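Local coordinates for protein DNA alpha-glucosyltransferase (Enterobacteria phage T4, PDB 1XV5) that belongs to the GT-B clan of glycosyltransferases, a DNA alpha-glucosyltransferase built from two parallel-sheet domains that face each other across a cleft holding UDP, at residues V137-K149 with L297-T309. Numbering follows the deposited sequence.
With UDP (uridine-5'-diphosphate), chain C.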
loop_
_atom_site.group_PDB
_atom_site.type_symbol
_atom_site.label_atom_id
_atom_site.label_comp_id
_atom_site.label_asym_id
_atom_site.label_seq_id
_atom_site.Cartn_x
_atom_site.Cartn_y
_atom_site.Cartn_z
ATOM N N VAL A 137 19.880 8.182 -3.486
ATOM C CA VAL A 137 19.296 6.896 -3.847
ATOM C C VAL A 137 17.812 7.118 -4.133
ATOM O O VAL A 137 17.113 7.754 -3.343
ATOM C CB VAL A 137 19.418 5.871 -2.694
ATOM C CG1 VAL A 137 18.861 4.521 -3.135
ATOM C CG2 VAL A 137 20.876 5.731 -2.263
ATOM N N ILE A 138 17.338 6.586 -5.255
ATOM C CA ILE A 138 15.937 6.734 -5.642
ATOM C C ILE A 138 15.300 5.374 -5.915
ATOM O O ILE A 138 15.901 4.533 -6.584
ATOM C CB ILE A 138 15.811 7.585 -6.918
ATOM C CG1 ILE A 138 16.499 8.936 -6.710
ATOM C CG2 ILE A 138 14.342 7.778 -7.276
ATOM C CD1 ILE A 138 16.636 9.744 -7.986
ATOM N N PHE A 139 14.087 5.173 -5.400
ATOM C CA PHE A 139 13.348 3.919 -5.590
ATOM C C PHE A 139 11.961 4.171 -6.188
ATOM O O PHE A 139 11.329 5.193 -5.903
ATOM C CB PHE A 139 13.112 3.196 -4.260
ATOM C CG PHE A 139 14.335 2.580 -3.644
ATOM C CD1 PHE A 139 14.998 3.219 -2.601
ATOM C CD2 PHE A 139 14.772 1.321 -4.042
ATOM C CE1 PHE A 139 16.074 2.608 -1.956
ATOM C CE2 PHE A 139 15.847 0.702 -3.405
ATOM C CZ PHE A 139 16.497 1.345 -2.358
ATOM N N SER A 140 11.485 3.225 -6.996
ATOM C CA SER A 140 10.150 3.308 -7.587
ATOM C C SER A 140 9.588 1.892 -7.703
ATOM O O SER A 140 10.334 0.918 -7.637
ATOM C CB SER A 140 10.189 3.958 -8.972
ATOM O OG SER A 140 10.647 3.051 -9.958
ATOM N N HIS A 141 8.277 1.783 -7.883
ATOM C CA HIS A 141 7.619 0.481 -7.993
ATOM C C HIS A 141 7.809 -0.208 -9.344
ATOM O O HIS A 141 7.596 -1.416 -9.458
ATOM C CB HIS A 141 6.115 0.618 -7.741
ATOM C CG HIS A 141 5.744 0.790 -6.301
ATOM N ND1 HIS A 141 5.953 -0.188 -5.354
ATOM C CD2 HIS A 141 5.139 1.815 -5.656
ATOM C CE1 HIS A 141 5.489 0.225 -4.188
ATOM N NE2 HIS A 141 4.989 1.438 -4.344
ATOM N N SER A 142 8.203 0.544 -10.367
ATOM C CA SER A 142 8.362 -0.056 -11.689
ATOM C C SER A 142 9.307 0.688 -12.623
ATOM O O SER A 142 9.306 1.919 -12.681
ATOM C CB SER A 142 6.988 -0.180 -12.355
ATOM O OG SER A 142 7.095 -0.675 -13.680
ATOM N N ASP A 143 10.113 -0.072 -13.360
ATOM C CA ASP A 143 11.048 0.517 -14.310
ATOM C C ASP A 143 10.271 1.189 -15.443
ATOM O O ASP A 143 10.772 2.111 -16.088
ATOM C CB ASP A 143 11.968 -0.556 -14.913
ATOM C CG ASP A 143 12.852 -1.235 -13.879
ATOM O OD1 ASP A 143 13.250 -0.579 -12.896
ATOM O OD2 ASP A 143 13.169 -2.433 -14.061
ATOM N N ASN A 144 9.043 0.729 -15.676
ATOM C CA ASN A 144 8.211 1.276 -16.750
ATOM C C ASN A 144 7.073 2.174 -16.278
ATOM O O ASN A 144 6.191 2.531 -17.062
ATOM C CB ASN A 144 7.640 0.133 -17.594
ATOM C CG ASN A 144 8.719 -0.643 -18.319
ATOM O OD1 ASN A 144 9.446 -0.090 -19.141
ATOM N ND2 ASN A 144 8.833 -1.930 -18.011
ATOM N N GLY A 145 7.095 2.546 -15.003
ATOM C CA GLY A 145 6.053 3.406 -14.471
ATOM C C GLY A 145 6.160 4.840 -14.960
ATOM O O GLY A 145 7.137 5.217 -15.606
ATOM N N ASP A 146 5.151 5.645 -14.644
ATOM C CA ASP A 146 5.132 7.042 -15.053
ATOM C C ASP A 146 6.271 7.836 -14.421
ATOM O O ASP A 146 6.834 8.729 -15.052
ATOM C CB ASP A 146 3.781 7.671 -14.696
ATOM C CG ASP A 146 2.650 7.158 -15.574
ATOM O OD1 ASP A 146 1.472 7.394 -15.235
ATOM O OD2 ASP A 146 2.939 6.528 -16.613
ATOM N N PHE A 147 6.616 7.516 -13.178
ATOM C CA PHE A 147 7.702 8.222 -12.503
ATOM C C PHE A 147 8.999 8.082 -13.292
ATOM O O PHE A 147 9.693 9.069 -13.540
ATOM C CB PHE A 147 7.907 7.670 -11.089
ATOM C CG PHE A 147 9.074 8.287 -10.360
ATOM C CD1 PHE A 147 8.996 9.585 -9.860
ATOM C CD2 PHE A 147 10.255 7.577 -10.192
ATOM C CE1 PHE A 147 10.081 10.166 -9.204
ATOM C CE2 PHE A 147 11.349 8.148 -9.539
ATOM C CZ PHE A 147 11.262 9.445 -9.044
ATOM N N ASN A 148 9.316 6.851 -13.686
ATOM C CA ASN A 148 10.535 6.561 -14.442
ATOM C C ASN A 148 10.507 7.048 -15.889
ATOM O O ASN A 148 11.451 7.688 -16.359
ATOM C CB ASN A 148 10.808 5.047 -14.462
ATOM C CG ASN A 148 11.388 4.530 -13.159
ATOM O OD1 ASN A 148 10.831 4.749 -12.085
ATOM N ND2 ASN A 148 12.514 3.822 -13.253
ATOM N N LYS A 149 9.421 6.742 -16.591
ATOM C CA LYS A 149 9.296 7.087 -18.003
ATOM C C LYS A 149 8.785 8.474 -18.360
ATOM O O LYS A 149 9.020 8.951 -19.470
ATOM C CB LYS A 149 8.431 6.036 -18.703
ATOM C CG LYS A 149 8.986 4.619 -18.610
ATOM C CD LYS A 149 10.380 4.528 -19.221
ATOM C CE LYS A 149 10.916 3.108 -19.177
ATOM N NZ LYS A 149 12.245 2.997 -19.836
ATOM N N LEU A 297 -3.999 -2.505 -11.718
ATOM C CA LEU A 297 -3.148 -1.496 -12.335
ATOM C C LEU A 297 -2.682 -1.946 -13.710
ATOM O O LEU A 297 -2.525 -3.141 -13.967
ATOM C CB LEU A 297 -1.911 -1.234 -11.469
ATOM C CG LEU A 297 -2.106 -0.467 -10.162
ATOM C CD1 LEU A 297 -0.821 -0.529 -9.350
ATOM C CD2 LEU A 297 -2.494 0.981 -10.459
ATOM N N ASN A 298 -2.463 -0.983 -14.597
ATOM C CA ASN A 298 -1.972 -1.311 -15.924
ATOM C C ASN A 298 -0.593 -1.942 -15.744
ATOM O O ASN A 298 0.140 -1.607 -14.811
ATOM C CB ASN A 298 -1.859 -0.053 -16.784
ATOM C CG ASN A 298 -1.321 -0.346 -18.172
ATOM O OD1 ASN A 298 -0.127 -0.592 -18.350
ATOM N ND2 ASN A 298 -2.206 -0.335 -19.165
ATOM N N GLN A 299 -0.262 -2.856 -16.647
ATOM C CA GLN A 299 1.002 -3.580 -16.641
ATOM C C GLN A 299 2.242 -2.709 -16.425
ATOM O O GLN A 299 3.184 -3.120 -15.752
ATOM C CB GLN A 299 1.129 -4.335 -17.967
ATOM C CG GLN A 299 2.329 -5.244 -18.081
ATOM C CD GLN A 299 2.435 -5.863 -19.460
ATOM O OE1 GLN A 299 1.462 -6.408 -19.983
ATOM N NE2 GLN A 299 3.621 -5.785 -20.055
ATOM N N LYS A 300 2.242 -1.508 -16.996
ATOM C CA LYS A 300 3.388 -0.606 -16.876
ATOM C C LYS A 300 3.785 -0.287 -15.438
ATOM O O LYS A 300 4.955 -0.024 -15.159
ATOM C CB LYS A 300 3.098 0.706 -17.608
ATOM C CG LYS A 300 1.923 1.464 -17.021
ATOM C CD LYS A 300 1.440 2.582 -17.933
ATOM C CE LYS A 300 2.420 3.728 -17.999
ATOM N NZ LYS A 300 1.857 4.840 -18.816
ATOM N N TYR A 301 2.809 -0.300 -14.532
ATOM C CA TYR A 301 3.055 0.017 -13.128
ATOM C C TYR A 301 3.430 -1.198 -12.289
ATOM O O TYR A 301 3.783 -1.058 -11.118
ATOM C CB TYR A 301 1.806 0.650 -12.504
ATOM C CG TYR A 301 1.301 1.873 -13.225
ATOM C CD1 TYR A 301 2.062 3.042 -13.271
ATOM C CD2 TYR A 301 0.068 1.861 -13.882
ATOM C CE1 TYR A 301 1.611 4.170 -13.957
ATOM C CE2 TYR A 301 -0.392 2.984 -14.573
ATOM C CZ TYR A 301 0.387 4.133 -14.608
ATOM O OH TYR A 301 -0.049 5.240 -15.306
ATOM N N LEU A 302 3.359 -2.384 -12.882
ATOM C CA LEU A 302 3.637 -3.611 -12.144
ATOM C C LEU A 302 4.950 -4.308 -12.469
ATOM O O LEU A 302 5.221 -4.631 -13.625
ATOM C CB LEU A 302 2.479 -4.594 -12.359
ATOM C CG LEU A 302 1.100 -4.077 -11.925
ATOM C CD1 LEU A 302 0.007 -5.014 -12.424
ATOM C CD2 LEU A 302 1.047 -3.955 -10.405
ATOM N N GLN A 303 5.756 -4.547 -11.436
ATOM C CA GLN A 303 7.028 -5.242 -11.591
ATOM C C GLN A 303 7.067 -6.385 -10.574
ATOM O O GLN A 303 6.865 -7.543 -10.941
ATOM C CB GLN A 303 8.210 -4.279 -11.388
ATOM C CG GLN A 303 9.551 -4.857 -11.856
ATOM C CD GLN A 303 10.579 -3.782 -12.182
ATOM O OE1 GLN A 303 10.250 -2.763 -12.791
ATOM N NE2 GLN A 303 11.832 -4.017 -11.800
ATOM N N ARG A 304 7.303 -6.064 -9.302
ATOM C CA ARG A 304 7.337 -7.078 -8.240
ATOM C C ARG A 304 6.459 -6.688 -7.053
ATOM O O ARG A 304 6.210 -7.496 -6.171
ATOM C CB ARG A 304 8.760 -7.268 -7.686
ATOM C CG ARG A 304 9.791 -7.859 -8.638
ATOM C CD ARG A 304 11.142 -7.996 -7.921
ATOM N NE ARG A 304 11.651 -6.700 -7.470
ATOM C CZ ARG A 304 12.616 -6.541 -6.567
ATOM N NH1 ARG A 304 13.008 -5.320 -6.219
ATOM N NH2 ARG A 304 13.186 -7.599 -6.005
ATOM N N SER A 305 5.981 -5.451 -7.034
ATOM C CA SER A 305 5.207 -4.979 -5.895
ATOM C C SER A 305 3.735 -5.338 -5.741
ATOM O O SER A 305 2.900 -4.952 -6.562
ATOM C CB SER A 305 5.321 -3.453 -5.799
ATOM O OG SER A 305 6.673 -3.038 -5.751
ATOM N N LEU A 306 3.426 -6.089 -4.687
ATOM C CA LEU A 306 2.037 -6.372 -4.361
ATOM C C LEU A 306 1.793 -5.198 -3.420
ATOM O O LEU A 306 2.743 -4.502 -3.038
ATOM C CB LEU A 306 1.872 -7.688 -3.595
ATOM C CG LEU A 306 1.729 -8.952 -4.444
ATOM C CD1 LEU A 306 1.684 -10.170 -3.530
ATOM C CD2 LEU A 306 0.458 -8.864 -5.299
ATOM N N GLU A 307 0.541 -4.962 -3.060
ATOM C CA GLU A 307 0.209 -3.866 -2.159
ATOM C C GLU A 307 0.024 -4.402 -0.749
ATOM O O GLU A 307 -0.072 -5.614 -0.544
ATOM C CB GLU A 307 -1.070 -3.182 -2.633
ATOM C CG GLU A 307 -0.923 -2.569 -4.005
ATOM C CD GLU A 307 -2.202 -1.941 -4.500
ATOM O OE1 GLU A 307 -3.072 -2.674 -5.015
ATOM O OE2 GLU A 307 -2.335 -0.711 -4.356
ATOM N N TYR A 308 -0.018 -3.506 0.229
ATOM C CA TYR A 308 -0.189 -3.948 1.603
ATOM C C TYR A 308 -1.471 -4.734 1.824
ATOM O O TYR A 308 -1.463 -5.726 2.546
ATOM C CB TYR A 308 -0.102 -2.760 2.562
ATOM C CG TYR A 308 1.331 -2.346 2.790
ATOM C CD1 TYR A 308 1.818 -1.134 2.309
ATOM C CD2 TYR A 308 2.226 -3.212 3.425
ATOM C CE1 TYR A 308 3.169 -0.798 2.448
ATOM C CE2 TYR A 308 3.569 -2.887 3.564
ATOM C CZ TYR A 308 4.034 -1.684 3.074
ATOM O OH TYR A 308 5.374 -1.382 3.196
ATOM N N THR A 309 -2.571 -4.315 1.203
ATOM C CA THR A 309 -3.809 -5.059 1.382
ATOM C C THR A 309 -3.663 -6.480 0.839
ATOM O O THR A 309 -4.312 -7.395 1.332
ATOM C CB THR A 309 -5.019 -4.358 0.720
ATOM O OG1 THR A 309 -4.685 -3.963 -0.614
ATOM C CG2 THR A 309 -5.425 -3.128 1.534
HETATM N N1 UDP C . -5.730 0.961 5.418
HETATM C C2 UDP C . -6.240 1.146 6.687
HETATM N N3 UDP C . -7.478 1.735 6.732
HETATM C C4 UDP C . -8.244 2.140 5.654
HETATM C C5 UDP C . -7.650 1.901 4.375
HETATM C C6 UDP C . -6.441 1.336 4.303
HETATM O O2 UDP C . -5.643 0.805 7.695
HETATM O O4 UDP C . -9.344 2.655 5.852
HETATM C "C1'" UDP C . -4.399 0.356 5.304
HETATM C "C2'" UDP C . -4.353 -0.949 4.517
HETATM O "O2'" UDP C . -4.754 -2.040 5.319
HETATM C "C3'" UDP C . -2.883 -0.970 4.120
HETATM C "C4'" UDP C . -2.640 0.496 3.764
HETATM O "O4'" UDP C . -3.576 1.248 4.583
HETATM O "O3'" UDP C . -2.093 -1.335 5.252
HETATM C "C5'" UDP C . -2.854 0.845 2.305
HETATM O "O5'" UDP C . -1.729 0.430 1.540
HETATM P PA UDP C . -1.865 -0.317 0.137
HETATM O O1A UDP C . -0.480 -0.565 -0.313
HETATM O O2A UDP C . -2.794 -1.467 0.295
HETATM O O3A UDP C . -2.594 0.753 -0.865
HETATM P PB UDP C . -2.528 2.388 -0.952
HETATM O O1B UDP C . -2.625 2.741 -2.392
HETATM O O2B UDP C . -3.528 2.933 -0.007
HETATM O O3B UDP C . -1.073 2.757 -0.435
HETATM O O HOH W 1 8.404 -3.854 -7.729
HETATM O O HOH W 2 5.666 -3.293 -8.940
HETATM O O HOH W 3 8.613 -2.702 -15.384
#
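Q303 reaches across to the turn that follows strand 137-140 and grips D143 at two points. With CG anti to the backbone N (chi1 -166°) and the chain extended beyond it, its OE1 accepts the backbone N of D143 at 2.8 Å in a nearly straight bond, while NE2 makes a weak one to OD2 of the same aspartate; amide and carboxylate planes are turned 62° apart. K300 and Y301 share the carboxylate of D146. NZ of K300 forms a salt bridge with D146 OD2 at 3.0 Å, on the syn lone pair, and Y301 OH donates to D146 OD1 at 2.6 Å from above the carboxylate plane. OD1 also accepts the backbone N of V119, which helps fix the carboxylate's rotation. With CG set between its backbone N and carbonyl carbon (chi1 63°), K300 lays that atom over one face of the Y301 ring, and the outer chain, bent at chi3, ends with NZ at D146. Between these two anchors S142 OG donates to K300 O at 2.7 Å and closes an ST turn by accepting N144 N. Further along, S305 OG meets H141 ND1 at the imidazole edge, 3.0 Å away, and two waters tie H141 O to the backbone of 303-305. Beyond S305 the chain enters helix 308-316, where Y308 N and T309 N bind phosphate oxygens of UDP. The contact thus joins the two Rossmann-like domains across the interdomain cleft of the GT-B fold, beside the UDP pocket.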